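Titin (Homo sapiens, PDB 3LCY) is a giant muscle protein whose A-band region, including this immunoglobulin tandem, probably serves as a scaffold in the sarcomere. Local coordinates at residues V125-G129 / R130-A134. Residues are numbered along the deposited sequence; the frame is centred on the assembly and turned at random.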
ATOM      1  N   VAL A 125      -2.898  -1.597 -14.960  1.00 30.97           N
ATOM      2  CA  VAL A 125      -1.471  -1.605 -14.643  1.00 29.46           C
ATOM      3  C   VAL A 125      -1.188  -1.629 -13.141  1.00 26.50           C
ATOM      4  O   VAL A 125      -1.498  -0.676 -12.425  1.00 23.43           O
ATOM      5  CB  VAL A 125      -0.751  -0.389 -15.261  1.00 30.51           C
ATOM      6  CG1 VAL A 125       0.740  -0.449 -14.968  1.00 32.26           C
ATOM      7  CG2 VAL A 125      -0.996  -0.328 -16.758  1.00 29.12           C
ATOM      8  N   MET A 126      -0.572  -2.707 -12.677  1.00 27.05           N
ATOM      9  CA  MET A 126      -0.156  -2.822 -11.290  1.00 26.00           C
ATOM     10  C   MET A 126       1.203  -2.140 -11.104  1.00 26.96           C
ATOM     11  O   MET A 126       2.088  -2.242 -11.931  1.00 30.20           O
ATOM     12  CB  MET A 126      -0.098  -4.278 -10.858  1.00 25.17           C
ATOM     13  CG  MET A 126      -1.403  -5.025 -10.971  1.00 24.46           C
ATOM     14  SD  MET A 126      -2.659  -4.569  -9.779  1.00 42.78           S
ATOM     15  CE  MET A 126      -2.007  -5.237  -8.274  1.00 23.31           C
ATOM     16  N   TYR A 127       1.362  -1.426 -10.011  1.00 24.49           N
ATOM     17  CA  TYR A 127       2.602  -0.725  -9.762  1.00 24.52           C
ATOM     18  C   TYR A 127       3.018  -0.762  -8.311  1.00 24.46           C
ATOM     19  O   TYR A 127       2.230  -1.045  -7.430  1.00 19.38           O
ATOM     20  CB  TYR A 127       2.477   0.733 -10.182  1.00 23.63           C
ATOM     21  CG  TYR A 127       1.695   1.554  -9.207  1.00 26.07           C
ATOM     22  CD1 TYR A 127       2.312   2.174  -8.147  1.00 25.14           C
ATOM     23  CD2 TYR A 127       0.329   1.687  -9.330  1.00 22.98           C
ATOM     24  CE1 TYR A 127       1.602   2.895  -7.255  1.00 20.96           C
ATOM     25  CE2 TYR A 127      -0.382   2.421  -8.437  1.00 20.34           C
ATOM     26  CZ  TYR A 127       0.262   3.020  -7.408  1.00 20.49           C
ATOM     27  OH  TYR A 127      -0.427   3.761  -6.516  1.00 24.09           O
ATOM     28  N   ILE A 128       4.285  -0.479  -8.082  1.00 26.66           N
ATOM     29  CA  ILE A 128       4.784  -0.359  -6.740  1.00 24.09           C
ATOM     30  C   ILE A 128       5.317   1.057  -6.593  1.00 22.04           C
ATOM     31  O   ILE A 128       6.174   1.472  -7.333  1.00 24.13           O
ATOM     32  CB  ILE A 128       5.900  -1.371  -6.447  1.00 23.68           C
ATOM     33  CG1 ILE A 128       5.320  -2.767  -6.300  1.00 23.44           C
ATOM     34  CG2 ILE A 128       6.624  -1.007  -5.194  1.00 21.23           C
ATOM     35  CD1 ILE A 128       6.345  -3.828  -6.172  1.00 20.57           C
ATOM     36  N   GLY A 129       4.798   1.797  -5.633  1.00 19.77           N
ATOM     37  CA  GLY A 129       5.301   3.114  -5.344  1.00 19.82           C
ATOM     38  C   GLY A 129       4.769   3.748  -4.085  1.00 22.58           C
ATOM     39  O   GLY A 129       3.616   3.911  -3.952  1.00 23.09           O
ATOM     40  N   ARG A 130       5.634   4.124  -3.156  1.00 23.95           N
ATOM     41  CA  ARG A 130       5.178   4.786  -1.935  1.00 22.00           C
ATOM     42  C   ARG A 130       6.025   6.029  -1.704  1.00 23.41           C
ATOM     43  O   ARG A 130       7.236   5.956  -1.791  1.00 27.17           O
ATOM     44  CB  ARG A 130       5.232   3.846  -0.734  1.00 22.41           C
ATOM     45  CG  ARG A 130       4.126   2.813  -0.716  1.00 23.84           C
ATOM     46  CD  ARG A 130       2.763   3.443  -0.944  1.00 22.57           C
ATOM     47  NE  ARG A 130       1.680   2.476  -0.801  1.00 22.06           N
ATOM     48  CZ  ARG A 130       0.970   1.985  -1.806  1.00 19.02           C
ATOM     49  NH1 ARG A 130       1.215   2.370  -3.042  1.00 18.14           N
ATOM     50  NH2 ARG A 130       0.012   1.108  -1.569  1.00 19.72           N
ATOM     51  N   PRO A 131       5.420   7.177  -1.429  1.00 26.13           N
ATOM     52  CA  PRO A 131       3.975   7.377  -1.301  1.00 28.57           C
ATOM     53  C   PRO A 131       3.274   7.247  -2.640  1.00 28.16           C
ATOM     54  O   PRO A 131       3.932   7.286  -3.671  1.00 30.34           O
ATOM     55  CB  PRO A 131       3.876   8.823  -0.823  1.00 31.47           C
ATOM     56  CG  PRO A 131       5.132   9.451  -1.275  1.00 29.53           C
ATOM     57  CD  PRO A 131       6.164   8.401  -1.107  1.00 26.71           C
ATOM     58  N   VAL A 132       1.958   7.094  -2.633  1.00 23.54           N
ATOM     59  CA  VAL A 132       1.253   6.925  -3.885  1.00 20.59           C
ATOM     60  C   VAL A 132       1.662   8.042  -4.823  1.00 22.95           C
ATOM     61  O   VAL A 132       1.611   9.220  -4.497  1.00 24.68           O
ATOM     62  CB  VAL A 132      -0.258   6.959  -3.644  1.00 20.34           C
ATOM     63  CG1 VAL A 132      -1.018   6.740  -4.927  1.00 18.30           C
ATOM     64  CG2 VAL A 132      -0.631   5.928  -2.617  1.00 19.14           C
ATOM     65  N   PRO A 133       2.077   7.624  -6.008  1.00 23.04           N
ATOM     66  CA  PRO A 133       2.560   8.508  -7.066  1.00 20.68           C
ATOM     67  C   PRO A 133       1.519   9.165  -7.939  1.00 20.28           C
ATOM     68  O   PRO A 133       0.405   8.683  -8.060  1.00 19.53           O
ATOM     69  CB  PRO A 133       3.378   7.559  -7.930  1.00 18.48           C
ATOM     70  CG  PRO A 133       2.674   6.274  -7.806  1.00 18.95           C
ATOM     71  CD  PRO A 133       2.092   6.215  -6.426  1.00 19.78           C
ATOM     72  N   ALA A 134       1.902  10.272  -8.558  1.00 21.04           N
ATOM     73  CA  ALA A 134       1.007  10.954  -9.456  1.00 22.21           C
ATOM     74  C   ALA A 134       0.997  10.010 -10.643  1.00 23.87           C
ATOM     75  O   ALA A 134       2.044   9.592 -11.117  1.00 27.25           O
ATOM     76  CB  ALA A 134       1.570  12.287  -9.837  1.00 22.45           C
TER
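Tyr-127, near the end of strand B, meets Pro-133 of the B-C loop in the second immunoglobulin I-set domain, where strand 121-130 ends and the chain turns through a cis peptide bond before Pro-131 toward strand 134-139. The two side chains come from opposite directions, and the tight spot lies where the phenol ring meets the pyrrolidine: Tyr-127 CE1 sits 3.5 Å from Pro-133 CD and 3.6 Å from Pro-133 CG, an oblique meeting. Turning CG of Tyr-127 between its backbone N and carbonyl carbon (chi1 76°) brings the ring to the Pro-133 side of the loop. Its hydroxyl reaches Val-132, whose chain crosses the tyrosine at about a right angle, with OH 3.4 Å from Val-132 CG1; the same OH is hydrogen-bonded to Thr-155 O, which helps hold the hydroxyl end of the buried ring in place. Gly-129 is buried too, and its N is hydrogen-bonded to Gln-72 OE1 of the first domain. The looser side is the outer bend, where Val-132 and Pro-131 are exposed and the CB of Pro-131 points away from segment 125-129. Arg-130, by contrast, is buried and links the two domains: its NE forms a salt bridge with Glu-75 of the first domain, while NH2 donates to Glu-156 O of the second. A bend at chi2 (-49°) folds the arginine back over its own peptide, bringing CD to 3.2 Å from Gly-129 O. There Arg-130 NH1 donates to Gly-129 O at 3.0 Å, the oxygen close to the guanidinium plane but the nitrogen 41° above the carbonyl plane.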